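Local coordinates for protein KLLA0B12012p (Kluyveromyces lactis, PDB 6Y3P) that is a direct partner of the mRNA decapping enzyme Dcp2 and carries, in this C-terminal part, an ATP-grasp domain of the tubulin-tyrosine ligase family that probably binds ATP, at residues S40-V43 with T44-K47; H88-H91 with S92-K96; D283-K286 with D287-S290. One frame throughout, in Å; residues are numbered along the deposited sequence.

How the contacts relate
The three contacts are local and come one after another along the chain, each in a different part of the ATP-grasp domain. Contact 1 is a loop entering strand 48-52 of the four-stranded parallel sheet, its centre about 32 Å from that of the chain. Contact 2 lies in the later turns of helix 83-95, and contact 3 leads into helix 290-313; their centres are about 33 Å apart. Helix 290-313 ties these two together: contact 3 runs into its start, while Ile90 and Tyr93 of contact 2 pack further along it. Contact 1 is about 41 Å from contact 2 and 48 Å from contact 3, centre to centre. Contact 3 alone carries bound sulfate ions.

Contact 1. Residues S40-V43 with T44-K47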
ATOM      1  N   SER A  40     -24.003  -5.093  16.268  1.00 63.31           N
ATOM      2  CA  SER A  40     -24.912  -4.057  15.795  1.00 64.32           C
ATOM      3  C   SER A  40     -24.658  -2.712  16.487  1.00 66.66           C
ATOM      4  O   SER A  40     -24.623  -2.609  17.720  1.00 67.55           O
ATOM      5  CB  SER A  40     -26.371  -4.494  15.976  1.00 70.50           C
ATOM      6  OG  SER A  40     -27.298  -3.489  15.590  1.00 83.65           O
ATOM      7  N   LEU A  41     -24.522  -1.682  15.671  1.00 60.57           N
ATOM      8  CA  LEU A  41     -24.307  -0.320  16.100  1.00 59.94           C
ATOM      9  C   LEU A  41     -25.593   0.206  16.763  1.00 63.90           C
ATOM     10  O   LEU A  41     -26.670   0.133  16.160  1.00 63.65           O
ATOM     11  CB  LEU A  41     -23.957   0.497  14.861  1.00 59.65           C
ATOM     12  CG  LEU A  41     -23.170   1.767  15.054  1.00 64.42           C
ATOM     13  CD1 LEU A  41     -21.750   1.479  15.588  1.00 62.66           C
ATOM     14  CD2 LEU A  41     -23.121   2.549  13.736  1.00 67.61           C
ATOM     15  N   PRO A  42     -25.526   0.688  18.024  1.00 59.95           N
ATOM     16  CA  PRO A  42     -26.757   1.176  18.682  1.00 59.91           C
ATOM     17  C   PRO A  42     -27.318   2.438  18.020  1.00 65.37           C
ATOM     18  O   PRO A  42     -26.636   3.047  17.179  1.00 64.20           O
ATOM     19  CB  PRO A  42     -26.319   1.417  20.130  1.00 61.43           C
ATOM     20  CG  PRO A  42     -24.864   1.614  20.068  1.00 65.18           C
ATOM     21  CD  PRO A  42     -24.347   0.817  18.911  1.00 60.19           C
ATOM     22  N   VAL A  43     -28.578   2.806  18.361  1.00 63.37           N
ATOM     23  CA  VAL A  43     -29.252   3.994  17.819  1.00 64.48           C
ATOM     24  C   VAL A  43     -28.388   5.245  18.086  1.00 67.31           C
ATOM     25  O   VAL A  43     -28.226   6.061  17.192  1.00 66.75           O
ATOM     26  CB  VAL A  43     -30.710   4.131  18.361  1.00 70.89           C
ATOM     27  CG1 VAL A  43     -31.378   5.417  17.883  1.00 71.25           C
ATOM     28  CG2 VAL A  43     -31.555   2.922  17.965  1.00 71.99           C
ATOM     29  N   THR A  44     -27.828   5.376  19.304  1.00 63.73           N
ATOM     30  CA  THR A  44     -26.966   6.501  19.686  1.00 63.37           C
ATOM     31  C   THR A  44     -25.699   6.022  20.364  1.00 67.96           C
ATOM     32  O   THR A  44     -25.700   4.986  21.030  1.00 69.13           O
ATOM     33  CB  THR A  44     -27.689   7.527  20.589  1.00 69.39           C
ATOM     34  OG1 THR A  44     -28.111   6.913  21.812  1.00 71.85           O
ATOM     35  CG2 THR A  44     -28.824   8.242  19.891  1.00 63.96           C
ATOM     36  N   ILE A  45     -24.618   6.787  20.205  1.00 64.04           N
ATOM     37  CA  ILE A  45     -23.322   6.504  20.820  1.00 62.86           C
ATOM     38  C   ILE A  45     -23.192   7.417  22.044  1.00 66.98           C
ATOM     39  O   ILE A  45     -22.861   8.598  21.915  1.00 65.86           O
ATOM     40  CB  ILE A  45     -22.168   6.662  19.778  1.00 64.12           C
ATOM     41  CG1 ILE A  45     -22.356   5.706  18.554  1.00 64.17           C
ATOM     42  CG2 ILE A  45     -20.799   6.506  20.418  1.00 62.76           C
ATOM     43  CD1 ILE A  45     -22.456   4.113  18.830  1.00 65.20           C
ATOM     44  N   ASP A  46     -23.509   6.871  23.218  1.00 65.00           N
ATOM     45  CA  ASP A  46     -23.512   7.623  24.474  1.00 66.84           C
ATOM     46  C   ASP A  46     -22.524   7.056  25.523  1.00 72.10           C
ATOM     47  O   ASP A  46     -22.552   7.447  26.702  1.00 74.35           O
ATOM     48  CB  ASP A  46     -24.957   7.726  25.014  1.00 70.98           C
ATOM     49  CG  ASP A  46     -25.743   6.424  24.972  1.00 88.04           C
ATOM     50  OD1 ASP A  46     -25.310   5.445  25.626  1.00 89.51           O
ATOM     51  OD2 ASP A  46     -26.790   6.382  24.283  1.00 95.98           O
ATOM     52  N   LYS A  47     -21.636   6.153  25.058  1.00 65.69           N
ATOM     53  CA  LYS A  47     -20.590   5.459  25.794  1.00 64.25           C
ATOM     54  C   LYS A  47     -19.366   5.518  24.874  1.00 69.14           C
ATOM     55  O   LYS A  47     -19.540   5.777  23.675  1.00 67.80           O
ATOM     56  CB  LYS A  47     -20.994   3.983  25.984  1.00 66.13           C
ATOM     57  CG  LYS A  47     -22.123   3.738  26.986  1.00 88.97           C
ATOM     58  CD  LYS A  47     -22.719   2.326  26.894  1.00 97.31           C
ATOM     59  CE  LYS A  47     -21.977   1.281  27.702  1.00109.01           C
ATOM     60  NZ  LYS A  47     -22.263   1.384  29.161  1.00121.51           N
TER
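Pro42 and Ile45 meet where the chain bends between residues 40-43 and 44-47. The tip of the isoleucine, CD1, lies against the proline ring, 3.7 Å from Pro42 CG and nearly as near to CD, and the two side chains cross at about a right angle. Two torsions bring the methyl there: Ile45 CG1 stands anti to its own carbonyl carbon (chi1 -59°), and a further bend at chi2 (-58°) turns CD1 back toward the proline. Leu41 adds a looser touch to the same methyl, with its CD1 4.2 Å from Ile45 CD1. The Pro42 ring also rests on the backbone, its CG 3.6 Å from Thr44 O.

Further out, the exposed Thr44 points its CB away from residues 40-43, and its OG1 is hydrogen-bonded to Asp46 OD2 at 2.9 Å. The hydroxyl meets that carboxylate oxygen on its anti side, 23° out of the carboxylate plane, which ties together two side chains at the surface.

Behind this first shell, Ile45 is buried against Leu68 and Tyr69, Leu41 packs on Val11 and Tyr69, and Pro42 touches Gln9 of strand 8-12. Asn66 ND2 is hydrogen-bonded to the backbone oxygen Ile45 O. The small apolar cluster thus seats the connection between strands 37-38 and 48-52 on the parallel sheet of an alpha/beta unit in this ATP-grasp protein.

Contact 2. Residues H88-H91 with S92-K96; sequences HTIH and SYVVK
His88 and Ser92 are joined by an i to i+4 backbone bond of helix 83-95, the alpha-helix that carries both 88-91 and most of 92-96. Ser92 N is 3.0 Å from His88 O, with a fairly straight N-H...O angle of 163°. One residue on, Tyr93 N reaches Thr89 O at 3.3 Å and bends more (138°); it also lies near Ile90 O, but that i to i+3 bond is weak. The next i to i+4 bond, from Val94 N to Ile90 O at 3.0 Å, is straighter again. Ile90 O therefore faces two amides, one of them held only loosely.

Among the side chains, Ser92 turns back on the preceding turn. Its OG sits between its own backbone N and carbonyl carbon (chi1 56°), which places the hydroxyl 2.9 Å from His88 O and 3.2 Å from Thr89 O. His88 O can thus be approached by both the amide and the hydroxyl of the same serine.

Apolar contacts along the helix are lighter. Ile90 CG2 touches Val94 CG1 at 4.2 Å, and the isoleucine continues onto Phe106 and Leu307. With CG anti to the backbone N, the Tyr93 side chain reaches helix 290-313, where it touches Lys309 and Ala310 and its OH is hydrogen-bonded to Glu306 OE1. This joins helix 83-95 to its neighbour.

Val94 CG2 and Val95 CG2 flank His91 O from opposite sides of its carbonyl plane. Val94 CG2 is equally near Ile90 O, while Val95 CG2 comes to 3.3 Å from His91 O.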
ATOM      1  N   HIS A  88       1.941  12.744  -6.077  1.00 64.41           N
ATOM      2  CA  HIS A  88       1.977  14.171  -5.761  1.00 65.50           C
ATOM      3  C   HIS A  88       2.437  14.437  -4.354  1.00 65.87           C
ATOM      4  O   HIS A  88       3.256  15.329  -4.158  1.00 66.05           O
ATOM      5  CB  HIS A  88       0.647  14.857  -6.071  1.00 68.53           C
ATOM      6  CG  HIS A  88       0.455  15.107  -7.534  1.00 74.06           C
ATOM      7  ND1 HIS A  88       0.962  16.249  -8.147  1.00 77.55           N
ATOM      8  CD2 HIS A  88      -0.136  14.331  -8.476  1.00 76.76           C
ATOM      9  CE1 HIS A  88       0.640  16.142  -9.428  1.00 77.94           C
ATOM     10  NE2 HIS A  88      -0.020  15.005  -9.676  1.00 77.63           N
ATOM     11  N   THR A  89       1.977  13.638  -3.386  1.00 61.04           N
ATOM     12  CA  THR A  89       2.402  13.767  -1.983  1.00 60.12           C
ATOM     13  C   THR A  89       3.924  13.575  -1.874  1.00 59.72           C
ATOM     14  O   THR A  89       4.591  14.396  -1.246  1.00 59.71           O
ATOM     15  CB  THR A  89       1.678  12.750  -1.067  1.00 67.66           C
ATOM     16  OG1 THR A  89       0.338  12.563  -1.508  1.00 68.07           O
ATOM     17  CG2 THR A  89       1.676  13.181   0.388  1.00 64.47           C
ATOM     18  N   ILE A  90       4.462  12.517  -2.508  1.00 53.01           N
ATOM     19  CA  ILE A  90       5.891  12.203  -2.465  1.00 52.36           C
ATOM     20  C   ILE A  90       6.705  13.276  -3.205  1.00 57.99           C
ATOM     21  O   ILE A  90       7.642  13.814  -2.604  1.00 55.96           O
ATOM     22  CB  ILE A  90       6.209  10.741  -2.906  1.00 53.59           C
ATOM     23  CG1 ILE A  90       5.622   9.757  -1.868  1.00 53.39           C
ATOM     24  CG2 ILE A  90       7.729  10.514  -3.093  1.00 51.48           C
ATOM     25  CD1 ILE A  90       5.624   8.304  -2.213  1.00 56.85           C
ATOM     26  N   HIS A  91       6.313  13.633  -4.456  1.00 58.30           N
ATOM     27  CA  HIS A  91       6.999  14.660  -5.250  1.00 60.58           C
ATOM     28  C   HIS A  91       7.146  15.971  -4.515  1.00 63.98           C
ATOM     29  O   HIS A  91       8.244  16.538  -4.514  1.00 64.80           O
ATOM     30  CB  HIS A  91       6.307  14.920  -6.594  1.00 63.79           C
ATOM     31  CG  HIS A  91       6.186  13.728  -7.485  1.00 68.67           C
ATOM     32  ND1 HIS A  91       7.107  12.688  -7.443  1.00 71.05           N
ATOM     33  CD2 HIS A  91       5.250  13.450  -8.427  1.00 72.60           C
ATOM     34  CE1 HIS A  91       6.689  11.803  -8.337  1.00 71.16           C
ATOM     35  NE2 HIS A  91       5.580  12.219  -8.964  1.00 72.18           N
ATOM     36  N   SER A  92       6.055  16.456  -3.876  1.00 59.31           N
ATOM     37  CA  SER A  92       6.100  17.742  -3.181  1.00 60.14           C
ATOM     38  C   SER A  92       6.926  17.707  -1.908  1.00 62.96           C
ATOM     39  O   SER A  92       7.450  18.739  -1.497  1.00 63.60           O
ATOM     40  CB  SER A  92       4.700  18.294  -2.925  1.00 65.71           C
ATOM     41  OG  SER A  92       3.902  17.367  -2.213  1.00 80.85           O
ATOM     42  N   TYR A  93       7.065  16.529  -1.294  1.00 56.67           N
ATOM     43  CA  TYR A  93       7.857  16.365  -0.081  1.00 55.21           C
ATOM     44  C   TYR A  93       9.375  16.244  -0.353  1.00 60.59           C
ATOM     45  O   TYR A  93      10.158  16.784   0.421  1.00 61.09           O
ATOM     46  CB  TYR A  93       7.344  15.141   0.669  1.00 53.81           C
ATOM     47  CG  TYR A  93       8.156  14.726   1.874  1.00 52.35           C
ATOM     48  CD1 TYR A  93       8.048  15.409   3.082  1.00 54.24           C
ATOM     49  CD2 TYR A  93       8.968  13.602   1.830  1.00 51.61           C
ATOM     50  CE1 TYR A  93       8.744  14.990   4.213  1.00 54.58           C
ATOM     51  CE2 TYR A  93       9.668  13.172   2.955  1.00 52.83           C
ATOM     52  CZ  TYR A  93       9.554  13.868   4.145  1.00 59.21           C
ATOM     53  OH  TYR A  93      10.239  13.428   5.250  1.00 57.46           O
ATOM     54  N   VAL A  94       9.780  15.490  -1.393  1.00 57.87           N
ATOM     55  CA  VAL A  94      11.192  15.253  -1.725  1.00 59.49           C
ATOM     56  C   VAL A  94      11.899  16.531  -2.212  1.00 67.25           C
ATOM     57  O   VAL A  94      13.136  16.615  -2.129  1.00 68.50           O
ATOM     58  CB  VAL A  94      11.439  14.050  -2.686  1.00 62.74           C
ATOM     59  CG1 VAL A  94      11.143  12.712  -2.001  1.00 61.61           C
ATOM     60  CG2 VAL A  94      10.667  14.190  -3.996  1.00 62.28           C
ATOM     61  N   VAL A  95      11.114  17.523  -2.699  1.00 63.54           N
ATOM     62  CA  VAL A  95      11.599  18.827  -3.156  1.00 64.32           C
ATOM     63  C   VAL A  95      12.433  19.466  -2.026  1.00 70.58           C
ATOM     64  O   VAL A  95      13.590  19.823  -2.254  1.00 71.43           O
ATOM     65  CB  VAL A  95      10.426  19.726  -3.666  1.00 67.90           C
ATOM     66  CG1 VAL A  95      10.767  21.215  -3.629  1.00 68.56           C
ATOM     67  CG2 VAL A  95       9.990  19.311  -5.061  1.00 67.37           C
ATOM     68  N   LYS A  96      11.874  19.523  -0.803  1.00 67.95           N
ATOM     69  CA  LYS A  96      12.557  20.072   0.367  1.00 68.48           C
ATOM     70  C   LYS A  96      13.200  18.984   1.244  1.00 70.84           C
ATOM     71  O   LYS A  96      13.646  19.291   2.356  1.00 71.75           O
ATOM     72  CB  LYS A  96      11.591  20.937   1.188  1.00 71.98           C
ATOM     73  CG  LYS A  96      12.148  22.327   1.509  1.00 93.33           C
ATOM     74  CD  LYS A  96      11.885  23.339   0.399  1.00 98.12           C
ATOM     75  CE  LYS A  96      12.770  24.549   0.524  1.00102.33           C
ATOM     76  NZ  LYS A  96      12.589  25.452  -0.635  1.00109.08           N
TER

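Contact 3. Residues D283-K286 with D287-S290. With SO4 (sulfate ion), chain C; SO4 (sulfate ion), chain D.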
ATOM      1  N   ASP A 283       9.792 -13.654   5.645  1.00 45.24           N
ATOM      2  CA  ASP A 283      10.923 -14.157   6.428  1.00 46.41           C
ATOM      3  C   ASP A 283      11.197 -15.635   6.226  1.00 49.88           C
ATOM      4  O   ASP A 283      12.278 -16.108   6.575  1.00 49.88           O
ATOM      5  CB  ASP A 283      10.783 -13.830   7.933  1.00 50.26           C
ATOM      6  CG  ASP A 283      12.109 -13.897   8.689  1.00 66.53           C
ATOM      7  OD1 ASP A 283      13.041 -13.143   8.326  1.00 66.15           O
ATOM      8  OD2 ASP A 283      12.242 -14.767   9.583  1.00 74.72           O
ATOM      9  N   ALA A 284      10.233 -16.368   5.664  1.00 46.10           N
ATOM     10  CA  ALA A 284      10.401 -17.783   5.371  1.00 45.95           C
ATOM     11  C   ALA A 284      11.220 -17.983   4.079  1.00 46.46           C
ATOM     12  O   ALA A 284      11.530 -19.123   3.757  1.00 48.29           O
ATOM     13  CB  ALA A 284       9.030 -18.457   5.239  1.00 47.19           C
ATOM     14  N   LEU A 285      11.531 -16.898   3.317  1.00 39.60           N
ATOM     15  CA  LEU A 285      12.319 -17.018   2.088  1.00 38.80           C
ATOM     16  C   LEU A 285      13.830 -17.033   2.472  1.00 44.33           C
ATOM     17  O   LEU A 285      14.428 -15.986   2.693  1.00 43.99           O
ATOM     18  CB  LEU A 285      11.963 -15.896   1.107  1.00 37.24           C
ATOM     19  CG  LEU A 285      10.461 -15.788   0.710  1.00 40.49           C
ATOM     20  CD1 LEU A 285      10.179 -14.458   0.003  1.00 38.66           C
ATOM     21  CD2 LEU A 285      10.012 -16.985  -0.171  1.00 39.56           C
ATOM     22  N   LYS A 286      14.409 -18.244   2.630  1.00 40.66           N
ATOM     23  CA  LYS A 286      15.780 -18.400   3.097  1.00 40.13           C
ATOM     24  C   LYS A 286      16.820 -18.150   2.019  1.00 45.31           C
ATOM     25  O   LYS A 286      17.986 -17.940   2.353  1.00 44.88           O
ATOM     26  CB  LYS A 286      16.000 -19.742   3.810  1.00 41.59           C
ATOM     27  CG  LYS A 286      15.058 -19.999   4.997  1.00 48.70           C
ATOM     28  CD  LYS A 286      15.022 -18.885   6.046  1.00 49.40           C
ATOM     29  CE  LYS A 286      14.047 -19.206   7.156  1.00 45.60           C
ATOM     30  NZ  LYS A 286      13.709 -18.001   7.964  1.00 50.16           N
ATOM     31  N   ASP A 287      16.406 -18.094   0.736  1.00 42.57           N
ATOM     32  CA  ASP A 287      17.318 -17.756  -0.361  1.00 40.28           C
ATOM     33  C   ASP A 287      17.664 -16.260  -0.350  1.00 43.51           C
ATOM     34  O   ASP A 287      18.622 -15.825  -1.012  1.00 43.46           O
ATOM     35  CB  ASP A 287      16.803 -18.262  -1.699  1.00 40.90           C
ATOM     36  CG  ASP A 287      17.010 -19.755  -1.880  1.00 42.81           C
ATOM     37  OD1 ASP A 287      17.875 -20.344  -1.161  1.00 38.77           O
ATOM     38  OD2 ASP A 287      16.410 -20.316  -2.801  1.00 55.94           O
ATOM     39  N   ILE A 288      16.975 -15.496   0.520  1.00 39.14           N
ATOM     40  CA  ILE A 288      17.323 -14.099   0.783  1.00 37.77           C
ATOM     41  C   ILE A 288      18.218 -14.191   2.023  1.00 40.21           C
ATOM     42  O   ILE A 288      17.714 -14.609   3.057  1.00 40.38           O
ATOM     43  CB  ILE A 288      16.093 -13.152   1.019  1.00 39.43           C
ATOM     44  CG1 ILE A 288      15.096 -13.215  -0.159  1.00 37.68           C
ATOM     45  CG2 ILE A 288      16.576 -11.695   1.244  1.00 38.44           C
ATOM     46  CD1 ILE A 288      13.735 -12.568   0.139  1.00 38.43           C
ATOM     47  N   PRO A 289      19.531 -13.857   1.971  1.00 37.08           N
ATOM     48  CA  PRO A 289      20.338 -13.895   3.221  1.00 37.70           C
ATOM     49  C   PRO A 289      19.687 -13.068   4.341  1.00 41.79           C
ATOM     50  O   PRO A 289      19.115 -12.037   4.046  1.00 42.31           O
ATOM     51  CB  PRO A 289      21.717 -13.351   2.791  1.00 39.23           C
ATOM     52  CG  PRO A 289      21.735 -13.422   1.258  1.00 41.81           C
ATOM     53  CD  PRO A 289      20.307 -13.315   0.827  1.00 37.61           C
ATOM     54  N   SER A 290      19.726 -13.524   5.602  1.00 41.05           N
ATOM     55  CA  SER A 290      19.086 -12.819   6.720  1.00 42.79           C
ATOM     56  C   SER A 290      19.433 -11.325   6.836  1.00 49.49           C
ATOM     57  O   SER A 290      18.528 -10.542   7.111  1.00 52.45           O
ATOM     58  CB  SER A 290      19.314 -13.523   8.056  1.00 45.97           C
ATOM     59  OG  SER A 290      20.698 -13.645   8.323  1.00 57.25           O
TER
HETATM   60  S   SO4 C 802      22.439 -16.453   6.094  0.50 52.55           S
HETATM   61  O1  SO4 C 802      23.647 -16.370   5.284  0.50 51.61           O
HETATM   62  O2  SO4 C 802      22.605 -17.440   7.170  0.50 54.40           O
HETATM   63  O3  SO4 C 802      21.305 -16.831   5.272  0.50 52.79           O
HETATM   64  O4  SO4 C 802      22.196 -15.159   6.677  0.50 56.11           O
HETATM   65  S   SO4 D 803      17.274 -17.502   9.550  1.00102.91           S
HETATM   66  O1  SO4 D 803      18.476 -17.375   8.722  1.00104.57           O
HETATM   67  O2  SO4 D 803      17.633 -17.354  10.965  1.00102.23           O
HETATM   68  O3  SO4 D 803      16.327 -16.451   9.183  1.00102.96           O
HETATM   69  O4  SO4 D 803      16.666 -18.821   9.325  1.00102.15           O
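Leu285 and Ile288 make the apolar contact across a type I beta turn, Leu285 to Ile288. Ile288 CD1 rests 3.9 Å from Leu285 CB and nearly as close to Leu285 CD1. Both side chains are buried: the leucine lies on Ala237 and Phe239 of strand 228-239, the isoleucine on Leu207 and Phe282.

In the backbone, the turn is closed by a weak bond, Ile288 N to Leu285 O at 3.4 Å, and Asp287 N is held from outside by Glu209 OE2.

The charged groups lie away from this apolar pair. Lys286, its chain bent at chi2 (-53°), folds back so that NZ donates to Asp283 O at 2.7 Å; a long salt bridge runs to Asp283 OD2. Asp283 OD1 is paired with Arg293 and Arg297.

Two sulfate ions, probably from the crystallisation liquor, take further donors. Lys286 NZ is hydrogen-bonded to O3 of the chain D sulfate at 3.3 Å. Ser290 grips O4 of the chain C sulfate through its OG at 2.7 Å and its backbone N at 3.2 Å. Arg293 NH1 also hydrogen-bonds sulfate. Pro289 is the N-cap of helix 290-313, and an anion held by a first-turn amide is typical of a helix N-terminus.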